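Long-range contacts in penicillin-binding protein PbpB (Mycobacterium tuberculosis, PDB 6KGU), which builds cross-linked peptidoglycan from lipid intermediates for the bacterial cell wall, and is here acylated by the beta-lactam aztreonam: residues 267-272 / 473-478; 398-403 / 441-446; 469-474 / 503-508. One frame throughout, in Å; residues are numbered along the deposited sequence.

Contact 1: residues 267-272 / 473-478. With AZR (2-({[(1Z)-1-(2-amino-1,3-thiazol-4-yl)-2-oxo-2-{[(2S,3S)-1-oxo-3-(sulfoamino)butan-2-yl]amino}ethylidene]amino}oxy)-2-methylpropanoic acid), chain B.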
ATOM      1  N   PRO A 267      -2.504 -10.000  -6.115  1.00 33.06           N
ATOM      2  CA  PRO A 267      -3.443  -9.179  -5.341  1.00 29.89           C
ATOM      3  C   PRO A 267      -4.811  -9.814  -5.105  1.00 29.86           C
ATOM      4  O   PRO A 267      -5.489  -9.469  -4.137  1.00 33.74           O
ATOM      5  CB  PRO A 267      -3.577  -7.921  -6.205  1.00 30.15           C
ATOM      6  CG  PRO A 267      -3.388  -8.447  -7.615  1.00 30.45           C
ATOM      7  CD  PRO A 267      -2.291  -9.468  -7.474  1.00 33.23           C
ATOM      8  N   GLY A 268      -5.263 -10.688  -5.995  1.00 30.62           N
ATOM      9  CA  GLY A 268      -6.665 -11.071  -5.908  1.00 28.48           C
ATOM     10  C   GLY A 268      -7.560  -9.847  -6.029  1.00 28.46           C
ATOM     11  O   GLY A 268      -7.264  -8.908  -6.777  1.00 31.35           O
ATOM     12  N   SER A 269      -8.637  -9.821  -5.233  1.00 29.59           N
ATOM     13  CA  SER A 269      -9.767  -8.926  -5.506  1.00 26.75           C
ATOM     14  C   SER A 269      -9.481  -7.439  -5.291  1.00 31.91           C
ATOM     15  O   SER A 269     -10.287  -6.604  -5.741  1.00 27.80           O
ATOM     16  CB  SER A 269     -10.971  -9.318  -4.646  1.00 25.74           C
ATOM     17  OG  SER A 269     -11.530 -10.543  -5.108  1.00 27.91           O
ATOM     18  N   VAL A 270      -8.394  -7.062  -4.603  1.00 30.41           N
ATOM     19  CA  VAL A 270      -8.122  -5.629  -4.523  1.00 26.43           C
ATOM     20  C   VAL A 270      -7.829  -5.077  -5.902  1.00 27.71           C
ATOM     21  O   VAL A 270      -8.011  -3.880  -6.141  1.00 29.05           O
ATOM     22  CB  VAL A 270      -6.973  -5.261  -3.559  1.00 33.19           C
ATOM     23  CG1 VAL A 270      -7.436  -5.400  -2.127  1.00 34.44           C
ATOM     24  CG2 VAL A 270      -5.693  -6.081  -3.854  1.00 29.36           C
ATOM     25  N   ASN A 271      -7.418  -5.935  -6.835  1.00 26.86           N
ATOM     26  CA  ASN A 271      -7.197  -5.484  -8.198  1.00 28.52           C
ATOM     27  C   ASN A 271      -8.482  -5.082  -8.915  1.00 26.72           C
ATOM     28  O   ASN A 271      -8.399  -4.497 -10.001  1.00 31.04           O
ATOM     29  CB  ASN A 271      -6.476  -6.570  -9.012  1.00 21.14           C
ATOM     30  CG  ASN A 271      -5.707  -5.981 -10.169  1.00 31.82           C
ATOM     31  OD1 ASN A 271      -4.962  -5.024  -9.983  1.00 29.40           O
ATOM     32  ND2 ASN A 271      -5.913  -6.507 -11.373  1.00 31.62           N
ATOM     33  N   LYS A 272      -9.656  -5.387  -8.352  1.00 26.63           N
ATOM     34  CA  LYS A 272     -10.895  -5.108  -9.060  1.00 24.19           C
ATOM     35  C   LYS A 272     -11.126  -3.617  -9.248  1.00 24.07           C
ATOM     36  O   LYS A 272     -11.941  -3.228 -10.091  1.00 29.36           O
ATOM     37  CB  LYS A 272     -12.081  -5.754  -8.336  1.00 22.46           C
ATOM     38  CG  LYS A 272     -12.070  -7.300  -8.444  1.00 25.64           C
ATOM     39  CD  LYS A 272     -13.299  -7.933  -7.799  1.00 26.30           C
ATOM     40  CE  LYS A 272     -13.207  -9.458  -7.769  1.00 29.81           C
ATOM     41  NZ  LYS A 272     -14.408 -10.072  -7.092  1.00 26.60           N
ATOM     42  N   ALA A 473     -14.419   4.021   2.286  1.00 27.34           N
ATOM     43  CA  ALA A 473     -14.554   3.271   1.040  1.00 29.35           C
ATOM     44  C   ALA A 473     -13.302   2.432   0.848  1.00 30.96           C
ATOM     45  O   ALA A 473     -12.203   2.900   1.147  1.00 28.99           O
ATOM     46  CB  ALA A 473     -14.748   4.206  -0.162  1.00 24.94           C
ATOM     47  N   GLY A 474     -13.471   1.214   0.339  1.00 32.98           N
ATOM     48  CA  GLY A 474     -12.342   0.313   0.200  1.00 32.82           C
ATOM     49  C   GLY A 474     -12.694  -0.966  -0.538  1.00 30.78           C
ATOM     50  O   GLY A 474     -13.761  -1.095  -1.139  1.00 29.05           O
ATOM     51  N   LYS A 475     -11.761  -1.918  -0.489  1.00 25.39           N
ATOM     52  CA  LYS A 475     -11.923  -3.197  -1.156  1.00 26.75           C
ATOM     53  C   LYS A 475     -11.093  -4.243  -0.425  1.00 27.35           C
ATOM     54  O   LYS A 475      -9.925  -4.002  -0.107  1.00 27.64           O
ATOM     55  CB  LYS A 475     -11.498  -3.122  -2.632  1.00 26.54           C
ATOM     56  CG  LYS A 475     -11.703  -4.423  -3.412  1.00 28.46           C
ATOM     57  CD  LYS A 475     -13.195  -4.686  -3.621  1.00 28.93           C
ATOM     58  CE  LYS A 475     -13.442  -6.063  -4.195  1.00 29.71           C
ATOM     59  NZ  LYS A 475     -13.387  -7.141  -3.159  1.00 24.41           N
ATOM     60  N   THR A 476     -11.706  -5.405  -0.187  1.00 26.96           N
ATOM     61  CA  THR A 476     -11.080  -6.571   0.422  1.00 27.98           C
ATOM     62  C   THR A 476     -10.417  -7.434  -0.642  1.00 32.63           C
ATOM     63  O   THR A 476     -10.826  -7.430  -1.807  1.00 32.53           O
ATOM     64  CB  THR A 476     -12.130  -7.420   1.144  1.00 28.40           C
ATOM     65  OG1 THR A 476     -13.293  -7.517   0.308  1.00 29.93           O
ATOM     66  CG2 THR A 476     -12.515  -6.812   2.514  1.00 23.62           C
ATOM     67  N   GLY A 477      -9.389  -8.182  -0.225  1.00 31.11           N
ATOM     68  CA  GLY A 477      -8.805  -9.201  -1.077  1.00 33.19           C
ATOM     69  C   GLY A 477      -8.460 -10.472  -0.319  1.00 33.70           C
ATOM     70  O   GLY A 477      -7.988 -10.415   0.822  1.00 27.30           O
ATOM     71  N   THR A 478      -8.689 -11.620  -0.956  1.00 27.53           N
ATOM     72  CA  THR A 478      -8.368 -12.946  -0.418  1.00 31.96           C
ATOM     73  C   THR A 478      -7.830 -13.755  -1.597  1.00 40.39           C
ATOM     74  O   THR A 478      -8.614 -14.282  -2.394  1.00 40.09           O
ATOM     75  CB  THR A 478      -9.588 -13.628   0.203  1.00 35.58           C
ATOM     76  OG1 THR A 478     -10.221 -12.746   1.141  1.00 34.85           O
ATOM     77  CG2 THR A 478      -9.187 -14.936   0.923  1.00 38.11           C
TER
HETATM   78  C7  AZR B 701     -13.687 -13.969  -2.916  1.00 36.47           C
HETATM   79  S8  AZR B 701      -6.460 -14.657  -7.294  1.00 64.23           S
HETATM   80  O9  AZR B 701     -10.013 -11.491  -3.623  1.00 31.29           O
HETATM   81  O10 AZR B 701     -11.502 -15.190  -6.134  1.00 42.19           O
HETATM   82  O11 AZR B 701     -10.849 -17.019  -3.655  1.00 47.11           O
HETATM   83  N12 AZR B 701     -13.044 -11.584  -2.738  1.00 32.34           N
HETATM   84  N13 AZR B 701     -10.765 -14.071  -4.290  1.00 34.59           N
HETATM   85  N14 AZR B 701      -9.570 -16.944  -4.284  1.00 46.91           N
HETATM   86  N15 AZR B 701      -7.085 -16.389  -5.474  1.00 49.67           N
HETATM   87  N16 AZR B 701      -4.815 -16.415  -6.090  1.00 45.76           N
HETATM   88  S17 AZR B 701     -13.084 -10.965  -1.268  1.00 34.08           S
HETATM   89  C18 AZR B 701     -12.559 -12.955  -2.981  1.00 32.77           C
HETATM   90  C19 AZR B 701     -11.765 -13.008  -4.298  1.00 36.57           C
HETATM   91  C20 AZR B 701     -10.957 -11.686  -4.345  1.00 34.25           C
HETATM   92  C21 AZR B 701     -10.677 -15.025  -5.236  1.00 45.67           C
HETATM   93  C22 AZR B 701      -9.511 -15.936  -5.070  1.00 49.18           C
HETATM   94  C23 AZR B 701     -10.954 -18.081  -2.734  1.00 55.36           C
HETATM   95  C24 AZR B 701      -8.235 -15.673  -5.782  1.00 46.61           C
HETATM   96  C25 AZR B 701      -8.093 -14.713  -6.733  1.00 45.57           C
HETATM   97  C26 AZR B 701      -6.069 -15.954  -6.189  1.00 48.50           C
HETATM   98  C27 AZR B 701     -10.065 -17.714  -1.559  1.00 52.32           C
HETATM   99  C28 AZR B 701     -12.398 -18.259  -2.298  1.00 53.23           C
HETATM  100  C29 AZR B 701     -10.456 -19.352  -3.419  1.00 48.12           C
HETATM  101  O30 AZR B 701     -10.367 -19.472  -4.622  1.00 54.18           O
HETATM  102  O31 AZR B 701     -10.184 -20.303  -2.581  1.00 56.48           O
HETATM  103  O32 AZR B 701     -14.130 -11.595  -0.549  1.00 36.19           O
HETATM  104  O33 AZR B 701     -13.544  -9.486  -1.438  1.00 32.28           O
HETATM  105  O34 AZR B 701     -11.758 -10.931  -0.770  1.00 37.19           O
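The acylated penicillin-binding site forms where Ser269, of an SxxK pattern, meets Lys475, Thr476 and Gly477, a KTG-type sequence on the strand. Ser269 OG, placed beside its backbone N and anti to its carbonyl carbon, is covalently joined to AZR C20 at 1.5 Å, as the acyl-ester role inferred from relatives predicts. The carbonyl oxygen of the acyl-ester, AZR O9, sits in an oxyanion hole: Thr478 N reaches it at 3.0 Å almost straight (178°), while Ser269 N, at 2.7 Å, bends to 135°. Thr478 O accepts AZR N13 at 2.9 Å. No hydrogen bond joins the segments directly; they meet by packing, Ser269 CB 3.4 Å from Thr476 O, and through the AZR carbonyl that both bind. Lys475, bent at chi2 and chi4, lays CG 3.5 Å from Ser269 O and curls NZ back to Thr476 O at 2.9 Å; Ser324 binds NZ and also Lys272 NZ. Thr476 OG1 donates to O33 of the AZR sulfamate group at 2.6 Å and pairs with Thr461. Val270 CG1 rests against Lys475 O. Strand 473-483 runs antiparallel to strand 493-502, and helix 390-401 backs the contact through Met393 and Tyr397, which touch Val270 and Lys475.

Contact 2: residues 398-403 / 441-446; sequences QAIAND and TVRQML
Ile400 and Arg443 meet most tightly through their aliphatic parts, with Ile400 CG2 only 3.5 Å from Arg443 CG. The two side chains slide past each other in opposite directions, and the methyl that makes this contact stands anti to its own backbone N. Ile400 CG2 also meets Val442 CG1, more distantly, at 4.2 Å, the two branched side chains crossing at about a right angle. This apolar part is buried, and Ile400 also packs on Ile273 and Ser277 of helix 272-281.

From there the arginine bends at chi3 (-57°), which swings its guanidinium toward the last turn of helix 390-401. Arg443 NH1 gives one bond to Ile400 O at 3.0 Å, lying in the plane of that carbonyl, and another to Asp403 OD1 at 3.1 Å; both acceptors lie at the guanidinium edge. Here a helix C-terminus in the transpeptidase domain is met by a cationic side chain: Asn402 is the first residue to leave helical geometry, and Ile400 O, which has only a weak backbone bond from Asp403 N within the segment, is gripped by Arg443 of helix 436-445. The partial negative charge expected at such a helix end would favour the pairing.

Toward the partly exposed side, apolar packing gives way to a salt bridge. Asp403 is approached on the anti side of OD1, with the carboxylate and guanidinium planes 29° apart and NH1 27° out of the carboxylate plane. The NH1 arm is fairly straight, but the second, Arg443 NH2 to Asp403 OD1 at 3.4 Å, is weak. Gln440 NE2 supplies OD1 with a further donor, whereas the inner nitrogen of the guanidinium, Arg443 NE, turns to Ala504 O in the loop after strand 493-502.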
ATOM      1  N   GLN A 398      -4.703   5.583  -4.508  1.00 26.62           N
ATOM      2  CA  GLN A 398      -4.382   7.008  -4.457  1.00 27.25           C
ATOM      3  C   GLN A 398      -4.847   7.726  -5.717  1.00 26.82           C
ATOM      4  O   GLN A 398      -5.308   8.878  -5.652  1.00 26.31           O
ATOM      5  CB  GLN A 398      -2.876   7.200  -4.251  1.00 25.60           C
ATOM      6  CG  GLN A 398      -2.462   8.659  -4.104  1.00 25.85           C
ATOM      7  CD  GLN A 398      -2.283   9.336  -5.429  1.00 26.41           C
ATOM      8  OE1 GLN A 398      -2.012   8.681  -6.442  1.00 28.78           O
ATOM      9  NE2 GLN A 398      -2.459  10.648  -5.446  1.00 28.28           N
ATOM     10  N   ALA A 399      -4.723   7.070  -6.879  1.00 26.84           N
ATOM     11  CA  ALA A 399      -5.175   7.680  -8.128  1.00 24.32           C
ATOM     12  C   ALA A 399      -6.657   8.015  -8.058  1.00 28.59           C
ATOM     13  O   ALA A 399      -7.093   9.096  -8.480  1.00 26.24           O
ATOM     14  CB  ALA A 399      -4.914   6.734  -9.307  1.00 27.01           C
ATOM     15  N   ILE A 400      -7.449   7.074  -7.541  1.00 26.37           N
ATOM     16  CA  ILE A 400      -8.887   7.260  -7.434  1.00 24.31           C
ATOM     17  C   ILE A 400      -9.210   8.269  -6.340  1.00 28.12           C
ATOM     18  O   ILE A 400     -10.141   9.073  -6.465  1.00 28.11           O
ATOM     19  CB  ILE A 400      -9.540   5.887  -7.176  1.00 30.14           C
ATOM     20  CG1 ILE A 400      -9.434   5.012  -8.434  1.00 26.98           C
ATOM     21  CG2 ILE A 400     -10.981   6.040  -6.681  1.00 29.39           C
ATOM     22  CD1 ILE A 400     -10.151   5.621  -9.657  1.00 31.07           C
ATOM     23  N   ALA A 401      -8.447   8.235  -5.246  1.00 26.76           N
ATOM     24  CA  ALA A 401      -8.619   9.226  -4.187  1.00 27.96           C
ATOM     25  C   ALA A 401      -8.374  10.645  -4.708  1.00 29.26           C
ATOM     26  O   ALA A 401      -9.074  11.587  -4.323  1.00 30.17           O
ATOM     27  CB  ALA A 401      -7.659   8.918  -3.039  1.00 24.17           C
ATOM     28  N   ASN A 402      -7.387  10.811  -5.585  1.00 27.24           N
ATOM     29  CA  ASN A 402      -7.002  12.135  -6.073  1.00 30.88           C
ATOM     30  C   ASN A 402      -7.729  12.485  -7.368  1.00 31.37           C
ATOM     31  O   ASN A 402      -7.131  13.018  -8.312  1.00 28.94           O
ATOM     32  CB  ASN A 402      -5.483  12.191  -6.247  1.00 27.99           C
ATOM     33  CG  ASN A 402      -4.972  13.592  -6.525  1.00 32.25           C
ATOM     34  OD1 ASN A 402      -5.421  14.575  -5.918  1.00 31.42           O
ATOM     35  ND2 ASN A 402      -4.024  13.690  -7.455  1.00 31.53           N
ATOM     36  N   ASP A 403      -9.026  12.148  -7.437  1.00 28.44           N
ATOM     37  CA  ASP A 403      -9.894  12.571  -8.533  1.00 29.52           C
ATOM     38  C   ASP A 403      -9.364  12.090  -9.875  1.00 30.80           C
ATOM     39  O   ASP A 403      -9.480  12.780 -10.889  1.00 31.52           O
ATOM     40  CB  ASP A 403     -10.091  14.094  -8.534  1.00 30.19           C
ATOM     41  CG  ASP A 403     -11.260  14.524  -7.635  1.00 35.76           C
ATOM     42  OD1 ASP A 403     -12.005  13.629  -7.172  1.00 33.60           O
ATOM     43  OD2 ASP A 403     -11.434  15.736  -7.396  1.00 43.86           O
ATOM     44  N   THR A 441     -17.162   8.545  -8.772  1.00 31.64           N
ATOM     45  CA  THR A 441     -18.141   7.472  -8.857  1.00 32.17           C
ATOM     46  C   THR A 441     -17.591   6.161  -8.297  1.00 32.23           C
ATOM     47  O   THR A 441     -18.299   5.436  -7.586  1.00 30.02           O
ATOM     48  CB  THR A 441     -18.584   7.318 -10.316  1.00 36.35           C
ATOM     49  OG1 THR A 441     -19.354   8.466 -10.688  1.00 35.46           O
ATOM     50  CG2 THR A 441     -19.421   6.065 -10.526  1.00 30.84           C
ATOM     51  N   VAL A 442     -16.327   5.847  -8.582  1.00 27.23           N
ATOM     52  CA  VAL A 442     -15.753   4.605  -8.072  1.00 27.76           C
ATOM     53  C   VAL A 442     -15.611   4.660  -6.546  1.00 26.75           C
ATOM     54  O   VAL A 442     -15.911   3.685  -5.851  1.00 32.67           O
ATOM     55  CB  VAL A 442     -14.406   4.319  -8.763  1.00 32.29           C
ATOM     56  CG1 VAL A 442     -13.672   3.175  -8.063  1.00 26.42           C
ATOM     57  CG2 VAL A 442     -14.618   4.002 -10.268  1.00 30.75           C
ATOM     58  N   ARG A 443     -15.164   5.798  -6.009  1.00 25.19           N
ATOM     59  CA  ARG A 443     -15.097   5.994  -4.555  1.00 29.03           C
ATOM     60  C   ARG A 443     -16.446   5.751  -3.896  1.00 32.67           C
ATOM     61  O   ARG A 443     -16.530   5.089  -2.853  1.00 30.42           O
ATOM     62  CB  ARG A 443     -14.632   7.420  -4.210  1.00 32.47           C
ATOM     63  CG  ARG A 443     -13.203   7.749  -4.548  1.00 35.92           C
ATOM     64  CD  ARG A 443     -12.681   8.934  -3.721  1.00 35.47           C
ATOM     65  NE  ARG A 443     -13.460  10.168  -3.838  1.00 34.15           N
ATOM     66  CZ  ARG A 443     -13.183  11.157  -4.689  1.00 35.65           C
ATOM     67  NH1 ARG A 443     -12.182  11.044  -5.547  1.00 33.56           N
ATOM     68  NH2 ARG A 443     -13.919  12.255  -4.699  1.00 34.93           N
ATOM     69  N   GLN A 444     -17.514   6.317  -4.470  1.00 29.85           N
ATOM     70  CA  GLN A 444     -18.839   6.114  -3.891  1.00 31.25           C
ATOM     71  C   GLN A 444     -19.244   4.648  -3.952  1.00 32.08           C
ATOM     72  O   GLN A 444     -19.766   4.104  -2.972  1.00 32.08           O
ATOM     73  CB  GLN A 444     -19.871   6.994  -4.608  1.00 33.53           C
ATOM     74  CG  GLN A 444     -19.773   8.469  -4.227  1.00 37.48           C
ATOM     75  CD  GLN A 444     -20.028   8.712  -2.736  1.00 36.15           C
ATOM     76  OE1 GLN A 444     -20.924   8.118  -2.137  1.00 41.29           O
ATOM     77  NE2 GLN A 444     -19.231   9.571  -2.143  1.00 34.18           N
ATOM     78  N   MET A 445     -18.999   3.991  -5.094  1.00 26.35           N
ATOM     79  CA  MET A 445     -19.303   2.570  -5.233  1.00 34.44           C
ATOM     80  C   MET A 445     -18.611   1.744  -4.162  1.00 28.61           C
ATOM     81  O   MET A 445     -19.214   0.845  -3.573  1.00 30.33           O
ATOM     82  CB  MET A 445     -18.879   2.057  -6.617  1.00 30.78           C
ATOM     83  CG  MET A 445     -19.961   2.028  -7.668  1.00 40.93           C
ATOM     84  SD  MET A 445     -19.576   0.902  -9.034  1.00 38.75           S
ATOM     85  CE  MET A 445     -17.984   1.537  -9.565  1.00 39.38           C
ATOM     86  N   LEU A 446     -17.323   1.997  -3.934  1.00 29.37           N
ATOM     87  CA  LEU A 446     -16.576   1.184  -2.980  1.00 31.07           C
ATOM     88  C   LEU A 446     -16.986   1.457  -1.530  1.00 30.52           C
ATOM     89  O   LEU A 446     -16.507   0.757  -0.630  1.00 27.32           O
ATOM     90  CB  LEU A 446     -15.064   1.406  -3.175  1.00 27.88           C
ATOM     91  CG  LEU A 446     -14.498   0.913  -4.517  1.00 34.28           C
ATOM     92  CD1 LEU A 446     -12.997   1.179  -4.618  1.00 32.23           C
ATOM     93  CD2 LEU A 446     -14.796  -0.574  -4.724  1.00 28.62           C
TER

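Contact 3: residues 469-474 / 503-508; sequences GYQMAG and TADNPR
Asp505 OD1 is held by two donors, and one of them carries it across to Gln471. Water 1 donates to Asp505 OD1 at 2.7 Å and accepts from Gln471 N at 2.8 Å, bridging the segments. The other donor is Thr503 OG1, 2.8 Å from Asp505 OD1, which comes from above the carboxylate plane, 47° out of it. That hydroxyl stands between its own backbone N and carbonyl carbon, a rotation that turns it to the aspartate and leaves CG2 for the apolar side.

One direct hydrogen bond crosses the contact: Ala504 N reaches Gln471 O at 2.8 Å with a nearly straight geometry (164°). Gln471 is the centre of an inverse gamma turn, which carries the chain into strand 473-483. Its side chain, extended beyond CG, crosses Asp505 at about a right angle, and the amide and carboxylate stack with planes 25° apart, Gln471 OE1 coming 3.6 Å from Asp505 CB. The amide oxygen itself is taken up by Gln444 of helix 436-445.

Beneath this polar layer the partners are apolar. Thr503 CG2 sits 4.0 Å from Tyr470 CB, with Met472 SD a little farther off, and Ala473 CB and Ala504 CB meet at 4.2 Å. Met472 and Thr503 also lean on Met542 of helix 531-544. The contact thus joins the approach to strand 473-483 with the loop leaving its antiparallel neighbour, strand 493-502. With a hydroxyl and a water both donating to one oxygen of the solvent-exposed Asp505, the geometry is consistent with an ionised carboxylate stabilised by neutral donors; its link across the contact goes through water.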
ATOM      1  N   GLY A 469     -20.318   7.567  10.756  1.00 32.18           N
ATOM      2  CA  GLY A 469     -20.117   8.992  10.640  1.00 37.14           C
ATOM      3  C   GLY A 469     -19.189   9.420   9.526  1.00 39.86           C
ATOM      4  O   GLY A 469     -19.059  10.622   9.283  1.00 36.98           O
ATOM      5  N   TYR A 470     -18.542   8.480   8.837  1.00 33.69           N
ATOM      6  CA  TYR A 470     -17.596   8.799   7.779  1.00 31.90           C
ATOM      7  C   TYR A 470     -17.891   7.951   6.550  1.00 32.62           C
ATOM      8  O   TYR A 470     -18.294   6.789   6.661  1.00 30.47           O
ATOM      9  CB  TYR A 470     -16.140   8.557   8.236  1.00 28.41           C
ATOM     10  CG  TYR A 470     -15.691   9.480   9.352  1.00 37.78           C
ATOM     11  CD1 TYR A 470     -15.324  10.792   9.086  1.00 34.19           C
ATOM     12  CD2 TYR A 470     -15.620   9.034  10.668  1.00 33.39           C
ATOM     13  CE1 TYR A 470     -14.911  11.640  10.100  1.00 36.57           C
ATOM     14  CE2 TYR A 470     -15.199   9.874  11.686  1.00 44.19           C
ATOM     15  CZ  TYR A 470     -14.855  11.176  11.395  1.00 38.71           C
ATOM     16  OH  TYR A 470     -14.438  12.018  12.398  1.00 42.94           O
ATOM     17  N   GLN A 471     -17.675   8.540   5.373  1.00 28.81           N
ATOM     18  CA  GLN A 471     -17.811   7.829   4.097  1.00 31.31           C
ATOM     19  C   GLN A 471     -16.536   7.027   3.789  1.00 26.54           C
ATOM     20  O   GLN A 471     -15.805   7.295   2.836  1.00 33.23           O
ATOM     21  CB  GLN A 471     -18.116   8.813   2.971  1.00 32.25           C
ATOM     22  CG  GLN A 471     -19.454   9.545   3.079  1.00 31.52           C
ATOM     23  CD  GLN A 471     -19.853  10.249   1.780  1.00 36.65           C
ATOM     24  OE1 GLN A 471     -19.424   9.869   0.688  1.00 34.42           O
ATOM     25  NE2 GLN A 471     -20.696  11.269   1.900  1.00 36.29           N
ATOM     26  N   MET A 472     -16.271   6.016   4.612  1.00 31.67           N
ATOM     27  CA  MET A 472     -15.154   5.134   4.302  1.00 26.24           C
ATOM     28  C   MET A 472     -15.469   4.338   3.040  1.00 28.42           C
ATOM     29  O   MET A 472     -16.630   4.045   2.733  1.00 25.31           O
ATOM     30  CB  MET A 472     -14.854   4.185   5.460  1.00 30.34           C
ATOM     31  CG  MET A 472     -14.340   4.886   6.751  1.00 26.74           C
ATOM     32  SD  MET A 472     -12.930   5.979   6.470  1.00 31.16           S
ATOM     33  CE  MET A 472     -12.828   6.763   8.082  1.00 30.29           C
ATOM     34  N   ALA A 473     -14.419   4.021   2.286  1.00 27.34           N
ATOM     35  CA  ALA A 473     -14.554   3.271   1.040  1.00 29.35           C
ATOM     36  C   ALA A 473     -13.302   2.432   0.848  1.00 30.96           C
ATOM     37  O   ALA A 473     -12.203   2.900   1.147  1.00 28.99           O
ATOM     38  CB  ALA A 473     -14.748   4.206  -0.162  1.00 24.94           C
ATOM     39  N   GLY A 474     -13.471   1.214   0.339  1.00 32.98           N
ATOM     40  CA  GLY A 474     -12.342   0.313   0.200  1.00 32.82           C
ATOM     41  C   GLY A 474     -12.694  -0.966  -0.538  1.00 30.78           C
ATOM     42  O   GLY A 474     -13.761  -1.095  -1.139  1.00 29.05           O
ATOM     43  N   THR A 503     -11.718  10.159   3.267  1.00 30.68           N
ATOM     44  CA  THR A 503     -12.973   9.467   3.007  1.00 28.19           C
ATOM     45  C   THR A 503     -13.372   9.648   1.542  1.00 30.25           C
ATOM     46  O   THR A 503     -12.708  10.366   0.792  1.00 28.16           O
ATOM     47  CB  THR A 503     -14.110  10.026   3.854  1.00 29.76           C
ATOM     48  OG1 THR A 503     -14.274  11.400   3.500  1.00 31.01           O
ATOM     49  CG2 THR A 503     -13.791   9.925   5.334  1.00 29.52           C
ATOM     50  N   ALA A 504     -14.501   9.050   1.161  1.00 29.32           N
ATOM     51  CA  ALA A 504     -14.936   9.114  -0.233  1.00 30.50           C
ATOM     52  C   ALA A 504     -15.302  10.535  -0.636  1.00 35.28           C
ATOM     53  O   ALA A 504     -14.998  10.972  -1.754  1.00 30.90           O
ATOM     54  CB  ALA A 504     -16.125   8.183  -0.461  1.00 28.52           C
ATOM     55  N   ASP A 505     -15.962  11.274   0.256  1.00 28.55           N
ATOM     56  CA  ASP A 505     -16.388  12.612  -0.113  1.00 34.48           C
ATOM     57  C   ASP A 505     -15.276  13.629   0.079  1.00 35.93           C
ATOM     58  O   ASP A 505     -15.297  14.678  -0.568  1.00 38.73           O
ATOM     59  CB  ASP A 505     -17.616  13.004   0.694  1.00 32.70           C
ATOM     60  CG  ASP A 505     -17.341  13.026   2.192  1.00 40.92           C
ATOM     61  OD1 ASP A 505     -16.857  12.013   2.750  1.00 35.23           O
ATOM     62  OD2 ASP A 505     -17.578  14.075   2.806  1.00 43.50           O
ATOM     63  N   ASN A 506     -14.297  13.327   0.924  1.00 33.99           N
ATOM     64  CA  ASN A 506     -13.129  14.186   1.123  1.00 38.03           C
ATOM     65  C   ASN A 506     -11.888  13.317   1.318  1.00 36.12           C
ATOM     66  O   ASN A 506     -11.469  13.039   2.450  1.00 31.64           O
ATOM     67  CB  ASN A 506     -13.340  15.123   2.315  1.00 37.83           C
ATOM     68  CG  ASN A 506     -12.220  16.130   2.459  1.00 36.96           C
ATOM     69  OD1 ASN A 506     -11.451  16.348   1.530  1.00 42.16           O
ATOM     70  ND2 ASN A 506     -12.114  16.732   3.625  1.00 38.21           N
ATOM     71  N   PRO A 507     -11.267  12.867   0.225  1.00 29.74           N
ATOM     72  CA  PRO A 507     -10.096  11.985   0.353  1.00 27.88           C
ATOM     73  C   PRO A 507      -8.923  12.705   1.003  1.00 31.13           C
ATOM     74  O   PRO A 507      -8.440  13.724   0.503  1.00 29.60           O
ATOM     75  CB  PRO A 507      -9.794  11.584  -1.099  1.00 30.12           C
ATOM     76  CG  PRO A 507     -11.129  11.713  -1.794  1.00 29.61           C
ATOM     77  CD  PRO A 507     -11.730  12.953  -1.171  1.00 30.89           C
ATOM     78  N   ARG A 508      -8.473  12.169   2.131  1.00 31.36           N
ATOM     79  CA  ARG A 508      -7.287  12.651   2.826  1.00 33.81           C
ATOM     80  C   ARG A 508      -6.201  11.594   2.961  1.00 29.19           C
ATOM     81  O   ARG A 508      -5.012  11.918   2.874  1.00 26.64           O
ATOM     82  CB  ARG A 508      -7.661  13.153   4.233  1.00 30.37           C
ATOM     83  CG  ARG A 508      -8.769  14.210   4.278  1.00 36.90           C
ATOM     84  CD  ARG A 508      -9.342  14.293   5.708  1.00 43.36           C
ATOM     85  NE  ARG A 508     -10.411  15.281   5.853  1.00 49.81           N
ATOM     86  CZ  ARG A 508     -10.296  16.416   6.532  1.00 49.25           C
ATOM     87  NH1 ARG A 508      -9.162  16.710   7.152  1.00 54.63           N
ATOM     88  NH2 ARG A 508     -11.321  17.249   6.615  1.00 53.43           N
TER
HETATM   89  O   HOH W   1     -16.999  11.279   5.343  1.00 32.65           O

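How the contacts relate
All three contacts belong to the transpeptidase domain, but their chemistry changes with depth. Contact 1 is buried and bridged by a covalently bound ligand; contact 2, also largely buried, depends on a salt bridge between helix 436-445 and the loop just past helix 390-401; contact 3 is partly exposed and relies on backbone and water-mediated bonds. Contacts 1 and 3 share Ala473 and Gly474, so a single strand runs from a peripheral loop pairing to the acylated serine. Contact 2 flanks that strand: Gly474 N lies 3.2 Å from Leu446 O, and Ala473 CB packs against Arg443 O. Contacts 2 and 3 are the nearest pair, with centres 9 Å apart, and residues of helix 436-445 bond to both segments of contact 3.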